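Local coordinates for pyridoxamine 5'-phosphate oxidase (Burkholderia, PDB 4HMW) that catalyses FMN-dependent oxidations by molecular oxygen in the terminal steps of phenazine antibiotic biosynthesis, at the flavin mononucleotide site. Coordinates in Å, arbitrary orientation; residue numbers count along the deposited sequence, not the author numbering. Chains: chain A/B, Pyridoxamine 5'-phosphate oxidase.

The flavin mononucleotide site. Residues chain A 48, 66-69, 81-82, 86-88, 145-146; chain B 103, 110, 188, 198. With FMN (flavin mononucleotide), chain C.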
loop_
_atom_site.group_PDB
_atom_site.type_symbol
_atom_site.label_atom_id
_atom_site.label_comp_id
_atom_site.label_asym_id
_atom_site.label_seq_id
_atom_site.Cartn_x
_atom_site.Cartn_y
_atom_site.Cartn_z
ATOM N N GLU A 48 -8.316 10.063 6.866
ATOM C CA GLU A 48 -7.382 9.025 7.339
ATOM C C GLU A 48 -5.977 9.131 6.751
ATOM O O GLU A 48 -5.508 8.222 6.042
ATOM C CB GLU A 48 -7.966 7.634 7.052
ATOM C CG GLU A 48 -9.222 7.336 7.850
ATOM C CD GLU A 48 -9.770 5.936 7.593
ATOM O OE1 GLU A 48 -8.954 4.981 7.435
ATOM O OE2 GLU A 48 -11.013 5.792 7.534
ATOM N N ARG A 66 -1.089 -4.942 4.242
ATOM C CA ARG A 66 -2.319 -4.606 4.970
ATOM C C ARG A 66 -2.247 -3.155 5.392
ATOM O O ARG A 66 -1.145 -2.592 5.533
ATOM C CB ARG A 66 -2.529 -5.486 6.217
ATOM C CG ARG A 66 -1.603 -5.224 7.383
ATOM C CD ARG A 66 -0.175 -5.512 7.035
ATOM N NE ARG A 66 0.034 -6.910 6.889
ATOM C CZ ARG A 66 1.129 -7.465 6.364
ATOM N NH1 ARG A 66 1.219 -8.774 6.333
ATOM N NH2 ARG A 66 2.136 -6.729 5.872
ATOM N N VAL A 67 -3.407 -2.551 5.662
ATOM C CA VAL A 67 -3.442 -1.194 6.223
ATOM C C VAL A 67 -3.066 -1.199 7.715
ATOM O O VAL A 67 -3.536 -2.049 8.475
ATOM C CB VAL A 67 -4.821 -0.562 6.065
ATOM C CG1 VAL A 67 -4.851 0.836 6.682
ATOM C CG2 VAL A 67 -5.205 -0.523 4.600
ATOM N N ILE A 68 -2.237 -0.242 8.090
ATOM C CA ILE A 68 -1.909 0.040 9.490
ATOM C C ILE A 68 -2.048 1.539 9.736
ATOM O O ILE A 68 -1.503 2.341 8.996
ATOM C CB ILE A 68 -0.446 -0.341 9.785
ATOM C CG1 ILE A 68 -0.244 -1.826 9.553
ATOM C CG2 ILE A 68 -0.025 0.023 11.238
ATOM C CD1 ILE A 68 -0.847 -2.701 10.618
ATOM N N ALA A 69 -2.816 1.925 10.742
ATOM C CA ALA A 69 -2.858 3.309 11.132
ATOM C C ALA A 69 -1.726 3.519 12.135
ATOM O O ALA A 69 -1.822 3.102 13.280
ATOM C CB ALA A 69 -4.196 3.635 11.757
ATOM N N CYS A 81 1.666 -0.545 16.118
ATOM C CA CYS A 81 1.479 -1.696 16.979
ATOM C C CYS A 81 0.658 -2.769 16.277
ATOM O O CYS A 81 -0.123 -2.484 15.345
ATOM C CB CYS A 81 0.837 -1.280 18.301
ATOM S SG CYS A 81 -0.770 -0.501 18.138
ATOM N N THR A 82 0.861 -4.002 16.723
ATOM C CA THR A 82 0.176 -5.142 16.137
ATOM C C THR A 82 0.349 -6.372 17.059
ATOM O O THR A 82 0.913 -6.246 18.158
ATOM C CB THR A 82 0.736 -5.416 14.733
ATOM O OG1 THR A 82 -0.109 -6.339 14.075
ATOM C CG2 THR A 82 2.132 -5.988 14.799
ATOM N N SER A 86 0.536 -12.463 14.652
ATOM C CA SER A 86 -0.106 -12.216 13.387
ATOM C C SER A 86 0.806 -12.593 12.234
ATOM O O SER A 86 2.002 -12.845 12.402
ATOM C CB SER A 86 -0.519 -10.749 13.256
ATOM O OG SER A 86 0.588 -9.895 13.088
ATOM N N ARG A 87 0.247 -12.589 11.038
ATOM C CA ARG A 87 1.018 -12.909 9.854
ATOM C C ARG A 87 2.138 -11.892 9.631
ATOM O O ARG A 87 3.273 -12.286 9.342
ATOM C CB ARG A 87 0.075 -13.040 8.665
ATOM C CG ARG A 87 0.695 -13.559 7.382
ATOM C CD ARG A 87 0.934 -12.460 6.433
ATOM N NE ARG A 87 1.368 -13.003 5.159
ATOM C CZ ARG A 87 0.540 -13.530 4.261
ATOM N NH1 ARG A 87 -0.770 -13.531 4.474
ATOM N NH2 ARG A 87 1.020 -14.021 3.143
ATOM N N LYS A 88 1.846 -10.599 9.815
ATOM C CA LYS A 88 2.859 -9.564 9.635
ATOM C C LYS A 88 3.866 -9.667 10.767
ATOM O O LYS A 88 5.047 -9.406 10.604
ATOM C CB LYS A 88 2.243 -8.163 9.589
ATOM C CG LYS A 88 2.065 -7.483 10.947
ATOM C CD LYS A 88 1.237 -6.230 10.856
ATOM C CE LYS A 88 -0.201 -6.533 10.560
ATOM N NZ LYS A 88 -0.758 -7.514 11.550
ATOM N N GLN A 145 -4.989 -12.350 16.381
ATOM C CA GLN A 145 -4.993 -11.769 15.074
ATOM C C GLN A 145 -4.390 -12.670 14.009
ATOM O O GLN A 145 -3.262 -13.137 14.138
ATOM C CB GLN A 145 -4.274 -10.405 15.136
ATOM C CG GLN A 145 -4.363 -9.581 13.874
ATOM C CD GLN A 145 -3.635 -8.249 14.030
ATOM O OE1 GLN A 145 -2.402 -8.206 14.196
ATOM N NE2 GLN A 145 -4.400 -7.151 14.028
ATOM N N SER A 146 -5.183 -12.938 12.980
ATOM C CA SER A 146 -4.752 -13.704 11.812
ATOM C C SER A 146 -4.759 -15.234 11.952
ATOM O O SER A 146 -4.591 -15.934 10.955
ATOM C CB SER A 146 -3.424 -13.197 11.222
ATOM O OG SER A 146 -3.517 -11.811 11.072
ATOM N N TYR B 103 -7.545 -0.098 -0.649
ATOM C CA TYR B 103 -8.191 0.280 0.597
ATOM C C TYR B 103 -9.137 1.397 0.318
ATOM O O TYR B 103 -8.738 2.459 -0.185
ATOM C CB TYR B 103 -7.199 0.690 1.716
ATOM C CG TYR B 103 -7.893 1.285 2.927
ATOM C CD1 TYR B 103 -8.972 0.624 3.500
ATOM C CD2 TYR B 103 -7.437 2.470 3.536
ATOM C CE1 TYR B 103 -9.630 1.149 4.608
ATOM C CE2 TYR B 103 -8.088 3.009 4.656
ATOM C CZ TYR B 103 -9.184 2.343 5.176
ATOM O OH TYR B 103 -9.858 2.862 6.250
ATOM N N GLN B 110 -10.656 -3.522 2.504
ATOM C CA GLN B 110 -9.339 -3.639 1.892
ATOM C C GLN B 110 -9.267 -4.978 1.136
ATOM O O GLN B 110 -9.963 -5.934 1.456
ATOM C CB GLN B 110 -8.162 -3.426 2.872
ATOM C CG GLN B 110 -8.151 -4.256 4.011
ATOM C CD GLN B 110 -6.981 -4.031 5.015
ATOM O OE1 GLN B 110 -5.831 -3.753 4.666
ATOM N NE2 GLN B 110 -7.299 -4.221 6.281
ATOM N N TRP B 188 -11.138 -7.968 3.307
ATOM C CA TRP B 188 -11.370 -7.474 4.681
ATOM C C TRP B 188 -12.457 -6.414 4.700
ATOM O O TRP B 188 -12.419 -5.488 3.909
ATOM C CB TRP B 188 -10.075 -6.858 5.176
ATOM C CG TRP B 188 -10.000 -6.347 6.608
ATOM C CD1 TRP B 188 -9.431 -6.988 7.657
ATOM C CD2 TRP B 188 -10.459 -5.090 7.122
ATOM N NE1 TRP B 188 -9.477 -6.225 8.790
ATOM C CE2 TRP B 188 -10.077 -5.037 8.493
ATOM C CE3 TRP B 188 -11.082 -3.981 6.557
ATOM C CZ2 TRP B 188 -10.359 -3.951 9.307
ATOM C CZ3 TRP B 188 -11.337 -2.887 7.372
ATOM C CH2 TRP B 188 -10.977 -2.883 8.727
ATOM N N ARG B 198 -12.916 -11.216 7.629
ATOM C CA ARG B 198 -11.636 -11.485 6.963
ATOM C C ARG B 198 -11.725 -12.806 6.253
ATOM O O ARG B 198 -11.909 -13.828 6.877
ATOM C CB ARG B 198 -10.495 -11.557 7.971
ATOM C CG ARG B 198 -10.270 -10.267 8.790
ATOM C CD ARG B 198 -8.986 -10.385 9.584
ATOM N NE ARG B 198 -7.826 -10.471 8.700
ATOM C CZ ARG B 198 -6.569 -10.701 9.099
ATOM N NH1 ARG B 198 -6.297 -10.896 10.380
ATOM N NH2 ARG B 198 -5.589 -10.741 8.189
HETATM N N1 FMN C . -3.885 -3.908 12.416
HETATM C C2 FMN C . -2.937 -3.829 13.399
HETATM O O2 FMN C . -2.426 -4.839 13.847
HETATM N N3 FMN C . -2.520 -2.605 13.847
HETATM C C4 FMN C . -3.091 -1.452 13.366
HETATM O O4 FMN C . -2.688 -0.356 13.804
HETATM C C4A FMN C . -4.076 -1.526 12.388
HETATM N N5 FMN C . -4.689 -0.379 11.914
HETATM C C5A FMN C . -5.646 -0.502 10.903
HETATM C C6 FMN C . -6.232 0.642 10.405
HETATM C C7 FMN C . -7.161 0.564 9.387
HETATM C C7M FMN C . -7.764 1.828 8.885
HETATM C C8 FMN C . -7.541 -0.676 8.886
HETATM C C8M FMN C . -8.529 -0.785 7.773
HETATM C C9 FMN C . -6.954 -1.825 9.381
HETATM C C9A FMN C . -6.036 -1.749 10.422
HETATM N N10 FMN C . -5.432 -2.913 10.967
HETATM C C10 FMN C . -4.470 -2.776 11.935
HETATM C "C1'" FMN C . -5.762 -4.297 10.534
HETATM C "C2'" FMN C . -4.799 -4.783 9.448
HETATM O "O2'" FMN C . -5.088 -4.179 8.179
HETATM C "C3'" FMN C . -4.827 -6.303 9.284
HETATM O "O3'" FMN C . -6.155 -6.687 8.993
HETATM C "C4'" FMN C . -4.287 -7.023 10.535
HETATM O "O4'" FMN C . -3.301 -6.218 11.155
HETATM C "C5'" FMN C . -3.802 -8.427 10.212
HETATM O "O5'" FMN C . -2.832 -8.385 9.185
HETATM P P FMN C . -1.910 -9.649 8.865
HETATM O O1P FMN C . -0.881 -9.775 9.973
HETATM O O2P FMN C . -2.814 -10.890 8.826
HETATM O O3P FMN C . -1.243 -9.325 7.572
HETATM O O HOH W 1 -8.035 -7.171 11.113
HETATM O O HOH W 2 -0.496 0.966 14.875
HETATM O O HOH W 3 -2.687 -12.631 6.637
#
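FMN lies in the dimer cleft typical of the pyridoxamine 5'-phosphate oxidase family, supplied mostly by chain A; protein hides 534 of its 612 Å². Strand 63-69 is the floor under the isoalloxazine. A:Ile68, with CG1 beside its backbone N (chi1 -61°), points CD1 at the face of the pyrimidine ring, 3.5 Å from the centroid, while A:Val67 CG1 supports the dimethylbenzene end and the A:Ala69 backbone N-H comes from below the flavin plane to hydrogen-bond N5 at 3.2 Å. B:Trp188 flanks the dimethylbenzene rim, capping no face: its tilted six-membered ring slants past C8M, CH2 3.4 Å from that methyl, and NE1 reaches ribityl O3' through water 1. B:Tyr103 walls the methyl end, its hydroxyl bonded to the syn lone pair of A:Glu48 OE1. The pyrimidine edge is read by A:Cys81 O, which accepts from N3 at 2.8 Å, and by A:Thr82 OG1 and A:Gln145 NE2, both donating to O2. Ribityl O2' donates to A:Val67 O and accepts a nearly straight bond from B:Gln110 NE2 (171° at H); B:Gln110 OE1 takes the A:Val67 N-H, tying the floor to chain B.

The phosphate sits in a basic cup at the start of helix 87-95. A:Arg66 grips O3P side-on through NE and NH1, the latter at 2.8 Å, with A:Lys88 CB packed over its guanidinium. A:Lys88 curls back so that NZ reaches O1P and ribityl O4', and its backbone N also donates to O1P. From across the dimer, B:Arg198 NH2 meets O2P at 2.9 Å, in plane, while NH1 holds A:Ser146 OG, itself bonded to O2P. The unburied surface probably includes the flavin face opposite A:Ile68, above the pyrimidine ring and N5, where substrate could approach.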